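Local coordinates for protein phospho-furanose lactonase (Mycoplasma synoviae, PDB 3MSR) that hydrolyses 1,4-lactones, notably D-xylono- and L-arabino-1,4-lactone 5-phosphates, using two zinc ions per subunit, at residues A[17-22]-A[92-97]; A[96-101]-A[151-156]. All coordinates share one frame; numbering follows the deposited sequence.

Contact 1. Residues A[17-22]-A[92-97]; sequences VEKLGI and GGNVIM
K19 is tied to the loop at G92 and G93 through water: its ammonium group holds two water molecules, each of which donates a hydrogen bond to a backbone carbonyl of the other segment. One water lies 2.6 Å from K19 NZ and donates to G92 O, and the second lies 2.8 Å from K19 NZ and donates to G93 O. A lysine suits this exposed site because its long chain can stretch and then hook. CG stands anti to the backbone N (chi1 -175°), and bends at chi3 and chi4 bring the tip round, so that the chain crosses N94 at a slant, with NZ 4.0 Å from N94 CG. G92 has a positive phi (89°) and is the C-prime residue of a Schellman motif that ends helix 78-88, a job for which glycine is well fitted; G93 then leads into strand 94-100. Deeper in, the contact turns apolar. L20 CD2 meets I96 CD1 at 3.9 Å, the two side chains crossing at about a right angle. The extended I96 chain (chi2 173°) carries its methyl to this meeting point. L20 is fixed from its backbone as well, since L20 O is hydrogen-bonded to T65 OG1 on the intervening strand 63-68. The loop before the first barrel strand is thus joined to the start of the third. The chemistry grades from hydrated charge outside to touching methyls within, which implies that the clear polar links are relayed by water while the inner part depends on close hydrocarbon contact.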
ATOM      1  N   VAL A  17       8.594  12.166   9.991  1.00  9.93           N
ATOM      2  CA  VAL A  17       7.528  11.169  10.122  1.00 10.51           C
ATOM      3  C   VAL A  17       6.491  11.661  11.155  1.00  9.88           C
ATOM      4  O   VAL A  17       5.340  11.208  11.138  1.00 12.12           O
ATOM      5  CB  VAL A  17       8.054   9.722  10.453  1.00 11.16           C
ATOM      6  CG1 VAL A  17       8.926   9.182   9.317  1.00  9.77           C
ATOM      7  CG2 VAL A  17       8.856   9.735  11.786  1.00 12.35           C
ATOM      8  N   GLU A  18       6.860  12.595  12.033  1.00  9.34           N
ATOM      9  CA  GLU A  18       5.907  13.101  13.023  1.00 10.52           C
ATOM     10  C   GLU A  18       4.816  13.952  12.339  1.00 12.26           C
ATOM     11  O   GLU A  18       3.803  14.278  12.926  1.00  9.70           O
ATOM     12  CB  GLU A  18       6.624  13.907  14.126  1.00 13.10           C
ATOM     13  CG  GLU A  18       7.577  13.072  15.040  1.00 13.72           C
ATOM     14  CD  GLU A  18       9.000  12.791  14.404  1.00 19.39           C
ATOM     15  OE1 GLU A  18       9.355  13.337  13.295  1.00 16.60           O
ATOM     16  OE2 GLU A  18       9.771  12.001  15.017  1.00 20.90           O
ATOM     17  N   LYS A  19       5.028  14.326  11.080  1.00 11.09           N
ATOM     18  CA  LYS A  19       4.019  15.116  10.403  1.00 10.74           C
ATOM     19  C   LYS A  19       2.973  14.206   9.748  1.00 11.94           C
ATOM     20  O   LYS A  19       1.938  14.666   9.278  1.00 11.79           O
ATOM     21  CB  LYS A  19       4.670  16.027   9.360  1.00 10.44           C
ATOM     22  CG  LYS A  19       3.740  16.994   8.671  1.00 12.52           C
ATOM     23  CD  LYS A  19       4.532  17.873   7.638  1.00 18.75           C
ATOM     24  CE  LYS A  19       3.707  18.301   6.388  1.00 16.02           C
ATOM     25  NZ  LYS A  19       2.226  18.572   6.516  1.00 12.77           N
ATOM     26  N   LEU A  20       3.228  12.900   9.731  1.00 11.28           N
ATOM     27  CA  LEU A  20       2.312  11.990   9.041  1.00 10.55           C
ATOM     28  C   LEU A  20       0.917  12.050   9.685  1.00 10.66           C
ATOM     29  O   LEU A  20      -0.063  12.045   8.975  1.00  9.65           O
ATOM     30  CB  LEU A  20       2.846  10.562   9.064  1.00  8.71           C
ATOM     31  CG  LEU A  20       4.026  10.272   8.145  1.00 10.25           C
ATOM     32  CD1 LEU A  20       4.722   8.971   8.575  1.00  9.50           C
ATOM     33  CD2 LEU A  20       3.630  10.250   6.593  1.00 10.58           C
ATOM     34  N   GLY A  21       0.846  12.145  11.019  1.00 10.04           N
ATOM     35  CA  GLY A  21      -0.436  12.192  11.714  1.00  8.68           C
ATOM     36  C   GLY A  21      -1.262  10.957  11.436  1.00 11.42           C
ATOM     37  O   GLY A  21      -0.711   9.896  11.111  1.00 10.26           O
ATOM     38  N   ILE A  22      -2.584  11.085  11.548  1.00 12.36           N
ATOM     39  CA  ILE A  22      -3.492   9.968  11.228  1.00 10.05           C
ATOM     40  C   ILE A  22      -3.369   9.650   9.733  1.00 10.75           C
ATOM     41  O   ILE A  22      -3.564  10.516   8.862  1.00  9.87           O
ATOM     42  CB  ILE A  22      -4.947  10.266  11.675  1.00  9.18           C
ATOM     43  CG1 ILE A  22      -5.024  10.256  13.218  1.00  9.08           C
ATOM     44  CG2 ILE A  22      -5.961   9.262  11.036  1.00  7.90           C
ATOM     45  CD1 ILE A  22      -6.328  10.845  13.794  1.00 12.57           C
ATOM     46  N   GLY A  92      -2.758  20.652   5.914  1.00 13.00           N
ATOM     47  CA  GLY A  92      -2.012  19.617   6.608  1.00 11.96           C
ATOM     48  C   GLY A  92      -2.147  18.252   5.931  1.00 13.79           C
ATOM     49  O   GLY A  92      -1.704  17.228   6.479  1.00 10.84           O
ATOM     50  N   GLY A  93      -2.749  18.212   4.741  1.00 11.58           N
ATOM     51  CA  GLY A  93      -2.837  16.946   4.038  1.00 10.09           C
ATOM     52  C   GLY A  93      -1.520  16.516   3.437  1.00 11.02           C
ATOM     53  O   GLY A  93      -0.756  17.359   2.933  1.00 10.55           O
ATOM     54  N   ASN A  94      -1.257  15.200   3.465  1.00 10.77           N
ATOM     55  CA  ASN A  94      -0.060  14.630   2.823  1.00 10.13           C
ATOM     56  C   ASN A  94      -0.459  13.468   1.915  1.00 10.45           C
ATOM     57  O   ASN A  94      -1.376  12.692   2.239  1.00  9.46           O
ATOM     58  CB  ASN A  94       0.922  14.065   3.841  1.00  8.93           C
ATOM     59  CG  ASN A  94       1.275  15.037   4.926  1.00 12.55           C
ATOM     60  OD1 ASN A  94       0.979  14.792   6.115  1.00 16.10           O
ATOM     61  ND2 ASN A  94       1.955  16.112   4.563  1.00 10.61           N
ATOM     62  N   VAL A  95       0.246  13.345   0.796  1.00  8.81           N
ATOM     63  CA  VAL A  95       0.033  12.240  -0.131  1.00  9.98           C
ATOM     64  C   VAL A  95       1.346  11.545  -0.410  1.00  9.55           C
ATOM     65  O   VAL A  95       2.316  12.164  -0.799  1.00  9.20           O
ATOM     66  CB  VAL A  95      -0.559  12.717  -1.474  1.00 10.28           C
ATOM     67  CG1 VAL A  95      -0.666  11.542  -2.468  1.00  8.67           C
ATOM     68  CG2 VAL A  95      -1.918  13.395  -1.248  1.00  8.93           C
ATOM     69  N   ILE A  96       1.391  10.243  -0.179  1.00 10.25           N
ATOM     70  CA  ILE A  96       2.528   9.443  -0.611  1.00  9.21           C
ATOM     71  C   ILE A  96       2.089   8.590  -1.791  1.00  9.80           C
ATOM     72  O   ILE A  96       1.010   7.947  -1.749  1.00  9.71           O
ATOM     73  CB  ILE A  96       3.002   8.529   0.545  1.00 11.62           C
ATOM     74  CG1 ILE A  96       3.405   9.397   1.771  1.00  9.09           C
ATOM     75  CG2 ILE A  96       4.109   7.541   0.094  1.00  6.81           C
ATOM     76  CD1 ILE A  96       3.724   8.553   3.048  1.00  7.69           C
HETATM   77  N   MSE A  97       2.899   8.565  -2.847  1.00  9.32           N
HETATM   78  CA  MSE A  97       2.604   7.673  -3.975  1.00 10.55           C
HETATM   79  C   MSE A  97       3.537   6.486  -4.080  1.00  9.93           C
HETATM   80  O   MSE A  97       4.564   6.440  -3.429  1.00 10.09           O
HETATM   81  CB  MSE A  97       2.574   8.444  -5.302  1.00  8.89           C
HETATM   82  CG  MSE A  97       1.335   9.390  -5.369  1.00  9.66           C
HETATM   83 SE   MSE A  97       1.389  10.445  -7.082  1.00 23.72          SE
HETATM   84  CE  MSE A  97       0.637   9.094  -8.357  1.00 10.33           C
TER
HETATM   85  O   HOH W   1       0.395  17.315   7.953  1.00 11.72           O
HETATM   86  O   HOH W   2       0.756  19.366   4.222  1.00 12.88           O

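Contact 2. Residues A[96-101]-A[151-156]; sequences IMSTGF and AGIIKA
K155 and S98 meet on the inward face of two neighbouring parallel strands, 94-100 and 153-157, of the TIM barrel that carries phosphotriesterase-family active sites. K155 CB lies 3.5 Å from S98 OG. With CG anti to the backbone N (chi1 -167°) and the chain extended beyond it, the stem is carried past F101 O, CG at 3.6 Å and CD at 4.0 Å from that oxygen. CE continues toward the metal site, and NZ is hydrogen-bonded to M69 O; carboxylated at NZ, this lysine bridges the two zinc ions through its carbamate. The strands are zipped by the hydrogen bonds T99 N to I153 O, K155 N to T99 O and F101 N to K155 O, with G152 N to M97 O just before them. On the outer face T99 CG2 packs against I154 CG1 at 3.9 Å, beta-branched residues being well suited to a strand covered by helices, while T99 OG1 is satisfied by E129. G100, at phi 90°, brings its CA within 3.6 Å of I154 CG1, a fit suited to a residue with no side chain. I96 adds its other branch, CG2, which rests on G152 CA at 3.8 Å. The small S98 suits the place beside the lysine stem, and its hydroxyl reaches forward along its own strand to the next carbonyl. T99 O therefore has two donors: S98 OG on a lone pair in the carbonyl plane at 2.8 Å, and K155 N from 43° above that plane.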
ATOM      1  N   ILE A  96       1.391  10.243  -0.179  1.00 10.25           N
ATOM      2  CA  ILE A  96       2.528   9.443  -0.611  1.00  9.21           C
ATOM      3  C   ILE A  96       2.089   8.590  -1.791  1.00  9.80           C
ATOM      4  O   ILE A  96       1.010   7.947  -1.749  1.00  9.71           O
ATOM      5  CB  ILE A  96       3.002   8.529   0.545  1.00 11.62           C
ATOM      6  CG1 ILE A  96       3.405   9.397   1.771  1.00  9.09           C
ATOM      7  CG2 ILE A  96       4.109   7.541   0.094  1.00  6.81           C
ATOM      8  CD1 ILE A  96       3.724   8.553   3.048  1.00  7.69           C
HETATM    9  N   MSE A  97       2.899   8.565  -2.847  1.00  9.32           N
HETATM   10  CA  MSE A  97       2.604   7.673  -3.975  1.00 10.55           C
HETATM   11  C   MSE A  97       3.537   6.486  -4.080  1.00  9.93           C
HETATM   12  O   MSE A  97       4.564   6.440  -3.429  1.00 10.09           O
HETATM   13  CB  MSE A  97       2.574   8.444  -5.302  1.00  8.89           C
HETATM   14  CG  MSE A  97       1.335   9.390  -5.369  1.00  9.66           C
HETATM   15 SE   MSE A  97       1.389  10.445  -7.082  1.00 23.72          SE
HETATM   16  CE  MSE A  97       0.637   9.094  -8.357  1.00 10.33           C
ATOM     17  N   SER A  98       3.183   5.537  -4.934  1.00  9.03           N
ATOM     18  CA  SER A  98       3.928   4.282  -4.991  1.00 10.43           C
ATOM     19  C   SER A  98       4.658   4.024  -6.340  1.00  8.57           C
ATOM     20  O   SER A  98       4.188   4.449  -7.397  1.00  8.17           O
ATOM     21  CB  SER A  98       2.964   3.134  -4.717  1.00  8.72           C
ATOM     22  OG  SER A  98       3.668   1.882  -4.738  1.00 12.32           O
ATOM     23  N   THR A  99       5.769   3.301  -6.289  1.00  7.85           N
ATOM     24  CA  THR A  99       6.346   2.722  -7.494  1.00  7.78           C
ATOM     25  C   THR A  99       6.065   1.216  -7.509  1.00 10.55           C
ATOM     26  O   THR A  99       5.200   0.764  -6.749  1.00  8.37           O
ATOM     27  CB  THR A  99       7.832   3.117  -7.674  1.00  9.24           C
ATOM     28  OG1 THR A  99       8.283   2.680  -8.966  1.00  9.73           O
ATOM     29  CG2 THR A  99       8.744   2.615  -6.534  1.00  8.78           C
ATOM     30  N   GLY A 100       6.734   0.432  -8.362  1.00  8.55           N
ATOM     31  CA  GLY A 100       6.627  -1.020  -8.270  1.00  7.79           C
ATOM     32  C   GLY A 100       5.504  -1.631  -9.102  1.00  9.15           C
ATOM     33  O   GLY A 100       5.171  -1.108 -10.141  1.00 10.80           O
ATOM     34  N   PHE A 101       4.875  -2.686  -8.612  1.00  8.07           N
ATOM     35  CA  PHE A 101       4.015  -3.530  -9.443  1.00 10.57           C
ATOM     36  C   PHE A 101       2.824  -4.024  -8.687  1.00 10.45           C
ATOM     37  O   PHE A 101       2.887  -4.142  -7.470  1.00 11.19           O
ATOM     38  CB  PHE A 101       4.835  -4.763  -9.863  1.00  9.51           C
ATOM     39  CG  PHE A 101       5.920  -4.396 -10.819  1.00 11.16           C
ATOM     40  CD1 PHE A 101       5.616  -4.252 -12.174  1.00  9.13           C
ATOM     41  CD2 PHE A 101       7.178  -4.050 -10.350  1.00  9.19           C
ATOM     42  CE1 PHE A 101       6.573  -3.813 -13.064  1.00 11.92           C
ATOM     43  CE2 PHE A 101       8.148  -3.596 -11.229  1.00  9.96           C
ATOM     44  CZ  PHE A 101       7.848  -3.479 -12.600  1.00 10.54           C
ATOM     45  N   ALA A 151       8.217   8.975  -5.602  1.00  9.62           N
ATOM     46  CA  ALA A 151       7.459   7.956  -4.894  1.00  9.61           C
ATOM     47  C   ALA A 151       8.024   7.810  -3.483  1.00 10.30           C
ATOM     48  O   ALA A 151       9.218   8.006  -3.273  1.00  8.71           O
ATOM     49  CB  ALA A 151       7.605   6.648  -5.604  1.00 10.11           C
ATOM     50  N   GLY A 152       7.195   7.416  -2.522  1.00  9.78           N
ATOM     51  CA  GLY A 152       7.699   7.187  -1.156  1.00  8.35           C
ATOM     52  C   GLY A 152       7.478   5.786  -0.618  1.00  9.21           C
ATOM     53  O   GLY A 152       7.586   5.557   0.597  1.00 10.72           O
ATOM     54  N   ILE A 153       7.187   4.839  -1.512  1.00  8.92           N
ATOM     55  CA  ILE A 153       6.914   3.447  -1.128  1.00 10.27           C
ATOM     56  C   ILE A 153       6.913   2.578  -2.419  1.00 10.59           C
ATOM     57  O   ILE A 153       6.722   3.107  -3.534  1.00 10.13           O
ATOM     58  CB  ILE A 153       5.542   3.339  -0.394  1.00  8.74           C
ATOM     59  CG1 ILE A 153       5.357   1.972   0.274  1.00  9.09           C
ATOM     60  CG2 ILE A 153       4.379   3.649  -1.364  1.00  7.79           C
ATOM     61  CD1 ILE A 153       4.172   1.922   1.266  1.00 10.02           C
ATOM     62  N   ILE A 154       7.114   1.266  -2.282  1.00  8.82           N
ATOM     63  CA  ILE A 154       7.096   0.397  -3.451  1.00  9.44           C
ATOM     64  C   ILE A 154       6.073  -0.698  -3.217  1.00 10.80           C
ATOM     65  O   ILE A 154       5.961  -1.222  -2.095  1.00 10.09           O
ATOM     66  CB  ILE A 154       8.492  -0.239  -3.789  1.00  9.50           C
ATOM     67  CG1 ILE A 154       8.407  -1.001  -5.130  1.00  9.39           C
ATOM     68  CG2 ILE A 154       8.991  -1.160  -2.676  1.00  7.01           C
ATOM     69  CD1 ILE A 154       9.772  -1.120  -5.881  1.00  6.95           C
ATOM     70  N   LYS A 155       5.312  -1.016  -4.260  1.00  8.05           N
ATOM     71  CA  LYS A 155       4.292  -2.022  -4.152  1.00  8.47           C
ATOM     72  C   LYS A 155       4.756  -3.299  -4.827  1.00  9.73           C
ATOM     73  O   LYS A 155       5.576  -3.261  -5.750  1.00 10.05           O
ATOM     74  CB  LYS A 155       3.000  -1.527  -4.806  1.00  9.62           C
ATOM     75  CG  LYS A 155       1.817  -2.377  -4.472  1.00 10.53           C
ATOM     76  CD  LYS A 155       0.553  -1.899  -5.187  1.00 11.48           C
ATOM     77  CE  LYS A 155      -0.687  -2.614  -4.608  1.00 13.78           C
ATOM     78  NZ  LYS A 155      -1.986  -1.916  -4.906  1.00 20.88           N
ATOM     79  N   ALA A 156       4.240  -4.432  -4.340  1.00 10.41           N
ATOM     80  CA  ALA A 156       4.154  -5.708  -5.068  1.00 11.10           C
ATOM     81  C   ALA A 156       2.788  -6.326  -4.771  1.00 10.66           C
ATOM     82  O   ALA A 156       2.074  -5.820  -3.926  1.00 10.09           O
ATOM     83  CB  ALA A 156       5.290  -6.704  -4.663  1.00 10.52           C
TER

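Contacts 1 and 2 follow one another along strand 94-100, sharing I96 and M97, with centres about 15 Å apart. I96 serves both through different branches, CD1 in contact 1 and CG2 in contact 2. Contact 1 lies at the N-terminal end of the barrel strands, whereas contact 2 leads to their C-terminal end, where the catalytic metals sit. The side chain of K155 comes within about 4 Å of those of H26 and H188, ligands of the first and second zinc respectively. I96, the innermost touching residue of contact 1, remains about 10 Å from K155, side chain to side chain. The same strand thus runs from the N-terminal end of the barrel to the zinc site.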